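Local coordinates for protein thymidylate synthase A (Bacillus subtilis, PDB 1BKP) that catalyses the reductive methylation of dUMP to dTMP, with methylenetetrahydrofolate as both methyl donor and reductant, as a homodimer, at residues 195-207 with 244-256. Sequence-based numbering, arbitrary orientation.
Sequences YNVLQRMIAQVTG and LWINPEVKDFYDF
Segment 244-256 passes along the C-terminal part of helix 188-206, meeting R200, M201, Q204 and V205: the axes of strand 244-246 and helical segment 195-206 approach to 10.6 Å at 38°, then the chain turns at N247-V250 and passes V205. The direct hydrogen bonds come from the Q204 amide. With CG anti to the backbone N (chi1 170°) and the chain extended beyond it, Q204 carries NE2 to the carbonyls of the first and last residues of the type I turn, V250 O at 3.0 Å and N247 O at 2.9 Å. Both acceptors lie close to the amide plane; NE2 uses a lone pair of V250 O but is tilted from the carbonyl plane at N247 O, whose other face receives V250 N. N247 OD1 accepts from E249 N in an Asx turn, while its ND2 hydrogen-bonds D260 OD1. Water 2 lies between Q204 OE1 and I246 O, and water 1 joins R200 NH1 to L244 O. N196 OD1 holds R200 NE at 2.8 Å; the arginine's aliphatic part lies on the strand, CB 3.6 Å from I246 CD1 and CD against L244 CD2.

Further along, F256 is sandwiched: M201 CG sits over one face, 4.3 Å from the ring centroid, and V250 CG1 over the other. M201 SD stands farther above the first face, a Met-aromatic contact, and the bend at chi3 (73°) carries CE to F253 CE1 at 3.6 Å. L198 CD1 reaches the edge of the F253 ring, and I202 CG1 comes to it obliquely. V205 CG1 packs on the backbone of K251-F253. This is structural packing within the thymidylate synthase fold: R200 lies on strand 243-246, paired with 261-264, Q204 binds the type I turn, and F253 and F256 of the following loop pack on the helix.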
ATOM      1  N   TYR A 195      -6.661  12.097  -7.580  1.00 14.53           N
ATOM      2  CA  TYR A 195      -5.637  12.184  -6.521  1.00 12.93           C
ATOM      3  C   TYR A 195      -4.506  13.146  -6.839  1.00 11.01           C
ATOM      4  O   TYR A 195      -3.854  13.708  -5.900  1.00 13.90           O
ATOM      5  CB  TYR A 195      -5.184  10.769  -5.999  1.00 10.98           C
ATOM      6  CG  TYR A 195      -6.136  10.323  -4.930  1.00 11.20           C
ATOM      7  CD1 TYR A 195      -7.407   9.746  -5.266  1.00 10.93           C
ATOM      8  CD2 TYR A 195      -5.815  10.516  -3.555  1.00 10.57           C
ATOM      9  CE1 TYR A 195      -8.322   9.371  -4.269  1.00  9.19           C
ATOM     10  CE2 TYR A 195      -6.708  10.174  -2.544  1.00  9.99           C
ATOM     11  CZ  TYR A 195      -7.969   9.593  -2.928  1.00 11.47           C
ATOM     12  OH  TYR A 195      -8.838   9.294  -1.900  1.00 15.30           O
ATOM     13  N   ASN A 196      -4.247  13.371  -8.139  1.00 10.86           N
ATOM     14  CA  ASN A 196      -3.228  14.367  -8.476  1.00 12.55           C
ATOM     15  C   ASN A 196      -3.771  15.785  -8.112  1.00 14.77           C
ATOM     16  O   ASN A 196      -3.028  16.689  -7.608  1.00 15.33           O
ATOM     17  CB  ASN A 196      -2.889  14.282  -9.980  1.00 11.54           C
ATOM     18  CG  ASN A 196      -1.721  15.161 -10.327  1.00 24.15           C
ATOM     19  OD1 ASN A 196      -1.940  16.211 -10.813  1.00 21.67           O
ATOM     20  ND2 ASN A 196      -0.475  14.784  -9.921  1.00 16.61           N
ATOM     21  N   VAL A 197      -5.076  15.987  -8.305  1.00 14.82           N
ATOM     22  CA  VAL A 197      -5.667  17.286  -7.894  1.00 14.52           C
ATOM     23  C   VAL A 197      -5.473  17.474  -6.354  1.00 16.81           C
ATOM     24  O   VAL A 197      -4.997  18.503  -5.900  1.00 15.37           O
ATOM     25  CB  VAL A 197      -7.188  17.390  -8.291  1.00 12.65           C
ATOM     26  CG1 VAL A 197      -7.754  18.763  -7.833  1.00 13.47           C
ATOM     27  CG2 VAL A 197      -7.239  17.316  -9.787  1.00 10.58           C
ATOM     28  N   LEU A 198      -5.631  16.392  -5.589  1.00 13.16           N
ATOM     29  CA  LEU A 198      -5.469  16.499  -4.159  1.00 13.83           C
ATOM     30  C   LEU A 198      -3.974  16.883  -3.858  1.00 14.70           C
ATOM     31  O   LEU A 198      -3.729  17.663  -2.945  1.00 13.63           O
ATOM     32  CB  LEU A 198      -5.758  15.160  -3.477  1.00 14.36           C
ATOM     33  CG  LEU A 198      -5.650  15.171  -1.948  1.00 16.78           C
ATOM     34  CD1 LEU A 198      -6.793  16.072  -1.316  1.00 14.34           C
ATOM     35  CD2 LEU A 198      -5.756  13.664  -1.478  1.00 15.52           C
ATOM     36  N   GLN A 199      -3.019  16.314  -4.601  1.00 14.51           N
ATOM     37  CA  GLN A 199      -1.623  16.642  -4.391  1.00 14.95           C
ATOM     38  C   GLN A 199      -1.415  18.145  -4.564  1.00 16.97           C
ATOM     39  O   GLN A 199      -0.673  18.786  -3.743  1.00 18.19           O
ATOM     40  CB  GLN A 199      -0.723  15.936  -5.382  1.00 12.72           C
ATOM     41  CG  GLN A 199       0.738  16.060  -5.006  1.00 14.41           C
ATOM     42  CD  GLN A 199       1.625  15.297  -5.959  1.00 16.83           C
ATOM     43  OE1 GLN A 199       1.150  14.860  -6.987  1.00 17.11           O
ATOM     44  NE2 GLN A 199       2.934  15.171  -5.650  1.00 14.12           N
ATOM     45  N   ARG A 200      -1.889  18.664  -5.711  1.00 15.35           N
ATOM     46  CA  ARG A 200      -1.785  20.100  -6.015  1.00 15.58           C
ATOM     47  C   ARG A 200      -2.462  20.962  -4.970  1.00 15.97           C
ATOM     48  O   ARG A 200      -1.889  22.004  -4.564  1.00 19.00           O
ATOM     49  CB  ARG A 200      -2.336  20.389  -7.422  1.00 16.69           C
ATOM     50  CG  ARG A 200      -1.453  19.623  -8.519  1.00 13.31           C
ATOM     51  CD  ARG A 200      -2.017  19.734  -9.940  1.00  9.73           C
ATOM     52  NE  ARG A 200      -1.174  18.909 -10.793  1.00 11.36           N
ATOM     53  CZ  ARG A 200      -0.330  19.388 -11.692  1.00 14.47           C
ATOM     54  NH1 ARG A 200      -0.279  20.706 -11.971  1.00 19.15           N
ATOM     55  NH2 ARG A 200       0.392  18.539 -12.364  1.00 12.20           N
ATOM     56  N   MET A 201      -3.637  20.569  -4.470  1.00 13.61           N
ATOM     57  CA  MET A 201      -4.307  21.376  -3.426  1.00 13.79           C
ATOM     58  C   MET A 201      -3.476  21.493  -2.152  1.00 16.76           C
ATOM     59  O   MET A 201      -3.288  22.596  -1.591  1.00 16.69           O
ATOM     60  CB  MET A 201      -5.612  20.729  -3.014  1.00 13.63           C
ATOM     61  CG  MET A 201      -6.704  20.928  -4.160  1.00 16.99           C
ATOM     62  SD  MET A 201      -8.118  19.835  -3.787  1.00 20.57           S
ATOM     63  CE  MET A 201      -8.931  20.614  -2.398  1.00 20.32           C
ATOM     64  N   ILE A 202      -2.965  20.330  -1.723  1.00 19.30           N
ATOM     65  CA  ILE A 202      -2.263  20.232  -0.435  1.00 18.54           C
ATOM     66  C   ILE A 202      -0.902  20.893  -0.533  1.00 13.77           C
ATOM     67  O   ILE A 202      -0.499  21.586   0.366  1.00 13.14           O
ATOM     68  CB  ILE A 202      -2.236  18.732   0.237  1.00 19.81           C
ATOM     69  CG1 ILE A 202      -3.649  18.380   0.806  1.00 19.88           C
ATOM     70  CG2 ILE A 202      -1.131  18.728   1.414  1.00 16.53           C
ATOM     71  CD1 ILE A 202      -3.841  16.967   1.228  1.00 26.55           C
ATOM     72  N   ALA A 203      -0.221  20.732  -1.641  1.00 13.35           N
ATOM     73  CA  ALA A 203       1.076  21.370  -1.789  1.00 14.03           C
ATOM     74  C   ALA A 203       0.909  22.932  -1.738  1.00 18.58           C
ATOM     75  O   ALA A 203       1.748  23.646  -1.118  1.00 17.80           O
ATOM     76  CB  ALA A 203       1.664  20.960  -3.141  1.00 12.43           C
ATOM     77  N   GLN A 204      -0.223  23.432  -2.320  1.00 18.66           N
ATOM     78  CA  GLN A 204      -0.438  24.854  -2.384  1.00 19.42           C
ATOM     79  C   GLN A 204      -0.620  25.419  -0.988  1.00 19.74           C
ATOM     80  O   GLN A 204      -0.014  26.420  -0.686  1.00 22.12           O
ATOM     81  CB  GLN A 204      -1.637  25.196  -3.289  1.00 24.53           C
ATOM     82  CG  GLN A 204      -2.042  26.719  -3.185  1.00 24.43           C
ATOM     83  CD  GLN A 204      -2.980  27.123  -4.304  1.00 18.48           C
ATOM     84  OE1 GLN A 204      -2.706  26.827  -5.454  1.00 26.19           O
ATOM     85  NE2 GLN A 204      -4.110  27.812  -3.969  1.00 15.08           N
ATOM     86  N   VAL A 205      -1.361  24.730  -0.123  1.00 17.54           N
ATOM     87  CA  VAL A 205      -1.632  25.232   1.198  1.00 18.84           C
ATOM     88  C   VAL A 205      -0.579  24.955   2.308  1.00 20.23           C
ATOM     89  O   VAL A 205      -0.696  25.472   3.433  1.00 20.89           O
ATOM     90  CB  VAL A 205      -3.000  24.838   1.645  1.00 20.70           C
ATOM     91  CG1 VAL A 205      -4.014  25.409   0.684  1.00 21.44           C
ATOM     92  CG2 VAL A 205      -3.149  23.307   1.795  1.00 21.10           C
ATOM     93  N   THR A 206       0.412  24.103   2.003  1.00 20.03           N
ATOM     94  CA  THR A 206       1.444  23.781   2.949  1.00 19.06           C
ATOM     95  C   THR A 206       2.745  24.442   2.488  1.00 23.23           C
ATOM     96  O   THR A 206       3.776  24.339   3.142  1.00 26.39           O
ATOM     97  CB  THR A 206       1.619  22.310   3.105  1.00 14.32           C
ATOM     98  OG1 THR A 206       1.907  21.684   1.821  1.00 14.93           O
ATOM     99  CG2 THR A 206       0.383  21.724   3.778  1.00 10.36           C
ATOM    100  N   GLY A 207       2.704  25.040   1.331  1.00 21.85           N
ATOM    101  CA  GLY A 207       3.850  25.736   0.817  1.00 22.83           C
ATOM    102  C   GLY A 207       4.951  24.952   0.166  1.00 23.52           C
ATOM    103  O   GLY A 207       6.138  25.354   0.264  1.00 24.37           O
ATOM    104  N   LEU A 244      -4.000  22.792 -15.789  1.00 19.61           N
ATOM    105  CA  LEU A 244      -4.968  22.879 -14.713  1.00 21.21           C
ATOM    106  C   LEU A 244      -4.718  24.186 -13.877  1.00 21.57           C
ATOM    107  O   LEU A 244      -3.735  24.330 -13.170  1.00 19.83           O
ATOM    108  CB  LEU A 244      -4.867  21.621 -13.819  1.00 21.39           C
ATOM    109  CG  LEU A 244      -5.643  21.736 -12.536  1.00 22.62           C
ATOM    110  CD1 LEU A 244      -7.133  21.860 -12.806  1.00 24.19           C
ATOM    111  CD2 LEU A 244      -5.309  20.490 -11.645  1.00 25.96           C
ATOM    112  N   TRP A 245      -5.608  25.148 -14.021  1.00 21.86           N
ATOM    113  CA  TRP A 245      -5.548  26.396 -13.272  1.00 20.55           C
ATOM    114  C   TRP A 245      -6.199  26.095 -11.902  1.00 19.33           C
ATOM    115  O   TRP A 245      -7.274  25.573 -11.840  1.00 21.10           O
ATOM    116  CB  TRP A 245      -6.436  27.480 -13.970  1.00 20.16           C
ATOM    117  CG  TRP A 245      -6.539  28.724 -13.137  1.00 20.13           C
ATOM    118  CD1 TRP A 245      -5.603  29.700 -13.041  1.00 20.92           C
ATOM    119  CD2 TRP A 245      -7.644  29.132 -12.292  1.00 19.21           C
ATOM    120  NE1 TRP A 245      -6.041  30.699 -12.189  1.00 20.50           N
ATOM    121  CE2 TRP A 245      -7.296  30.376 -11.731  1.00 19.61           C
ATOM    122  CE3 TRP A 245      -8.883  28.576 -11.985  1.00 19.03           C
ATOM    123  CZ2 TRP A 245      -8.134  31.073 -10.887  1.00 20.36           C
ATOM    124  CZ3 TRP A 245      -9.712  29.241 -11.140  1.00 19.82           C
ATOM    125  CH2 TRP A 245      -9.342  30.497 -10.597  1.00 20.32           C
ATOM    126  N   ILE A 246      -5.549  26.476 -10.820  1.00 17.21           N
ATOM    127  CA  ILE A 246      -6.134  26.314  -9.491  1.00 17.88           C
ATOM    128  C   ILE A 246      -6.021  27.731  -8.887  1.00 18.87           C
ATOM    129  O   ILE A 246      -4.946  28.362  -8.953  1.00 20.92           O
ATOM    130  CB  ILE A 246      -5.326  25.368  -8.628  1.00 19.16           C
ATOM    131  CG1 ILE A 246      -5.490  23.935  -9.162  1.00 23.61           C
ATOM    132  CG2 ILE A 246      -5.925  25.382  -7.155  1.00 13.69           C
ATOM    133  CD1 ILE A 246      -4.583  23.051  -8.386  1.00 23.97           C
ATOM    134  N   ASN A 247      -7.087  28.232  -8.265  1.00 20.79           N
ATOM    135  CA  ASN A 247      -7.092  29.617  -7.792  1.00 19.22           C
ATOM    136  C   ASN A 247      -5.875  29.873  -6.828  1.00 21.89           C
ATOM    137  O   ASN A 247      -5.849  29.359  -5.718  1.00 21.68           O
ATOM    138  CB  ASN A 247      -8.424  29.828  -7.135  1.00 15.64           C
ATOM    139  CG  ASN A 247      -8.671  31.264  -6.639  1.00 18.35           C
ATOM    140  OD1 ASN A 247      -7.766  32.087  -6.584  1.00 19.79           O
ATOM    141  ND2 ASN A 247      -9.875  31.481  -6.088  1.00 16.69           N
ATOM    142  N   PRO A 248      -4.885  30.700  -7.259  1.00 22.46           N
ATOM    143  CA  PRO A 248      -3.678  31.057  -6.484  1.00 22.31           C
ATOM    144  C   PRO A 248      -4.020  31.751  -5.179  1.00 22.37           C
ATOM    145  O   PRO A 248      -3.178  31.844  -4.316  1.00 26.40           O
ATOM    146  CB  PRO A 248      -2.958  32.063  -7.377  1.00 23.18           C
ATOM    147  CG  PRO A 248      -3.597  31.945  -8.671  1.00 24.14           C
ATOM    148  CD  PRO A 248      -5.041  31.633  -8.366  1.00 22.58           C
ATOM    149  N   GLU A 249      -5.218  32.315  -5.045  1.00 21.73           N
ATOM    150  CA  GLU A 249      -5.630  33.009  -3.814  1.00 23.04           C
ATOM    151  C   GLU A 249      -6.073  32.168  -2.620  1.00 25.65           C
ATOM    152  O   GLU A 249      -6.328  32.727  -1.528  1.00 27.06           O
ATOM    153  CB  GLU A 249      -6.713  34.028  -4.179  1.00 24.88           C
ATOM    154  CG  GLU A 249      -6.080  35.199  -4.962  1.00 35.74           C
ATOM    155  CD  GLU A 249      -7.053  36.128  -5.697  1.00 53.65           C
ATOM    156  OE1 GLU A 249      -8.152  36.416  -5.200  1.00 77.04           O
ATOM    157  OE2 GLU A 249      -6.655  36.600  -6.785  1.00 55.23           O
ATOM    158  N   VAL A 250      -6.220  30.840  -2.797  1.00 25.41           N
ATOM    159  CA  VAL A 250      -6.651  29.998  -1.668  1.00 26.15           C
ATOM    160  C   VAL A 250      -5.448  29.565  -0.809  1.00 25.81           C
ATOM    161  O   VAL A 250      -4.456  28.991  -1.272  1.00 26.30           O
ATOM    162  CB  VAL A 250      -7.406  28.761  -2.161  1.00 27.09           C
ATOM    163  CG1 VAL A 250      -7.914  27.965  -1.014  1.00 26.98           C
ATOM    164  CG2 VAL A 250      -8.499  29.177  -3.123  1.00 27.12           C
ATOM    165  N   LYS A 251      -5.559  29.838   0.464  1.00 27.02           N
ATOM    166  CA  LYS A 251      -4.496  29.579   1.393  1.00 28.22           C
ATOM    167  C   LYS A 251      -4.891  28.548   2.391  1.00 27.46           C
ATOM    168  O   LYS A 251      -4.078  28.171   3.187  1.00 31.18           O
ATOM    169  CB  LYS A 251      -4.206  30.876   2.178  1.00 38.04           C
ATOM    170  CG  LYS A 251      -3.605  31.944   1.338  1.00 58.46           C
ATOM    171  CD  LYS A 251      -3.644  33.273   2.037  1.00 76.22           C
ATOM    172  CE  LYS A 251      -2.995  34.320   1.151  1.00 91.63           C
ATOM    173  NZ  LYS A 251      -3.048  35.653   1.796  1.00100.00           N
ATOM    174  N   ASP A 252      -6.175  28.225   2.485  1.00 24.99           N
ATOM    175  CA  ASP A 252      -6.632  27.225   3.431  1.00 25.50           C
ATOM    176  C   ASP A 252      -7.278  26.077   2.663  1.00 25.26           C
ATOM    177  O   ASP A 252      -8.098  26.326   1.813  1.00 23.75           O
ATOM    178  CB  ASP A 252      -7.710  27.821   4.313  1.00 29.03           C
ATOM    179  CG  ASP A 252      -8.163  26.848   5.387  1.00 38.86           C
ATOM    180  OD1 ASP A 252      -7.305  26.364   6.095  1.00 48.17           O
ATOM    181  OD2 ASP A 252      -9.335  26.525   5.556  1.00 46.81           O
ATOM    182  N   PHE A 253      -6.919  24.820   2.973  1.00 22.80           N
ATOM    183  CA  PHE A 253      -7.539  23.667   2.335  1.00 20.02           C
ATOM    184  C   PHE A 253      -9.105  23.690   2.369  1.00 18.48           C
ATOM    185  O   PHE A 253      -9.784  23.193   1.470  1.00 18.87           O
ATOM    186  CB  PHE A 253      -7.057  22.419   3.086  1.00 18.91           C
ATOM    187  CG  PHE A 253      -7.498  21.119   2.444  1.00 17.66           C
ATOM    188  CD1 PHE A 253      -6.880  20.669   1.262  1.00 17.58           C
ATOM    189  CD2 PHE A 253      -8.535  20.369   3.006  1.00 15.46           C
ATOM    190  CE1 PHE A 253      -7.302  19.463   0.640  1.00 17.66           C
ATOM    191  CE2 PHE A 253      -8.922  19.202   2.387  1.00 16.37           C
ATOM    192  CZ  PHE A 253      -8.307  18.751   1.210  1.00 17.10           C
ATOM    193  N   TYR A 254      -9.653  24.270   3.416  1.00 17.01           N
ATOM    194  CA  TYR A 254     -11.076  24.300   3.588  1.00 19.45           C
ATOM    195  C   TYR A 254     -11.753  25.439   2.849  1.00 20.55           C
ATOM    196  O   TYR A 254     -12.961  25.483   2.855  1.00 23.06           O
ATOM    197  CB  TYR A 254     -11.437  24.333   5.057  1.00 21.00           C
ATOM    198  CG  TYR A 254     -10.926  23.097   5.720  1.00 23.62           C
ATOM    199  CD1 TYR A 254     -11.600  21.885   5.561  1.00 25.12           C
ATOM    200  CD2 TYR A 254      -9.761  23.121   6.468  1.00 23.79           C
ATOM    201  CE1 TYR A 254     -11.106  20.690   6.151  1.00 27.26           C
ATOM    202  CE2 TYR A 254      -9.248  21.940   7.060  1.00 21.71           C
ATOM    203  CZ  TYR A 254      -9.921  20.740   6.900  1.00 26.17           C
ATOM    204  OH  TYR A 254      -9.434  19.576   7.451  1.00 22.38           O
ATOM    205  N   ASP A 255     -10.990  26.187   2.041  1.00 22.07           N
ATOM    206  CA  ASP A 255     -11.580  27.295   1.295  1.00 23.64           C
ATOM    207  C   ASP A 255     -11.816  26.965  -0.173  1.00 25.87           C
ATOM    208  O   ASP A 255     -12.467  27.725  -0.880  1.00 30.79           O
ATOM    209  CB  ASP A 255     -10.651  28.523   1.343  1.00 21.83           C
ATOM    210  CG  ASP A 255     -10.702  29.228   2.664  1.00 31.28           C
ATOM    211  OD1 ASP A 255     -11.663  28.968   3.427  1.00 32.90           O
ATOM    212  OD2 ASP A 255      -9.748  30.006   2.963  1.00 39.40           O
ATOM    213  N   PHE A 256     -11.305  25.841  -0.654  1.00 21.57           N
ATOM    214  CA  PHE A 256     -11.413  25.501  -2.058  1.00 21.28           C
ATOM    215  C   PHE A 256     -12.854  25.144  -2.431  1.00 21.58           C
ATOM    216  O   PHE A 256     -13.592  24.628  -1.608  1.00 21.84           O
ATOM    217  CB  PHE A 256     -10.495  24.286  -2.384  1.00 20.58           C
ATOM    218  CG  PHE A 256      -9.028  24.625  -2.560  1.00 17.96           C
ATOM    219  CD1 PHE A 256      -8.605  25.254  -3.722  1.00 16.34           C
ATOM    220  CD2 PHE A 256      -8.086  24.248  -1.587  1.00 17.86           C
ATOM    221  CE1 PHE A 256      -7.238  25.527  -3.968  1.00 17.75           C
ATOM    222  CE2 PHE A 256      -6.716  24.475  -1.748  1.00 17.02           C
ATOM    223  CZ  PHE A 256      -6.260  25.132  -2.976  1.00 17.88           C
TER
HETATM  224  O   HOH W   1      -2.096  23.024 -11.369  1.00 30.45           O
HETATM  225  O   HOH W   2      -2.449  28.029  -7.994  1.00 51.87           O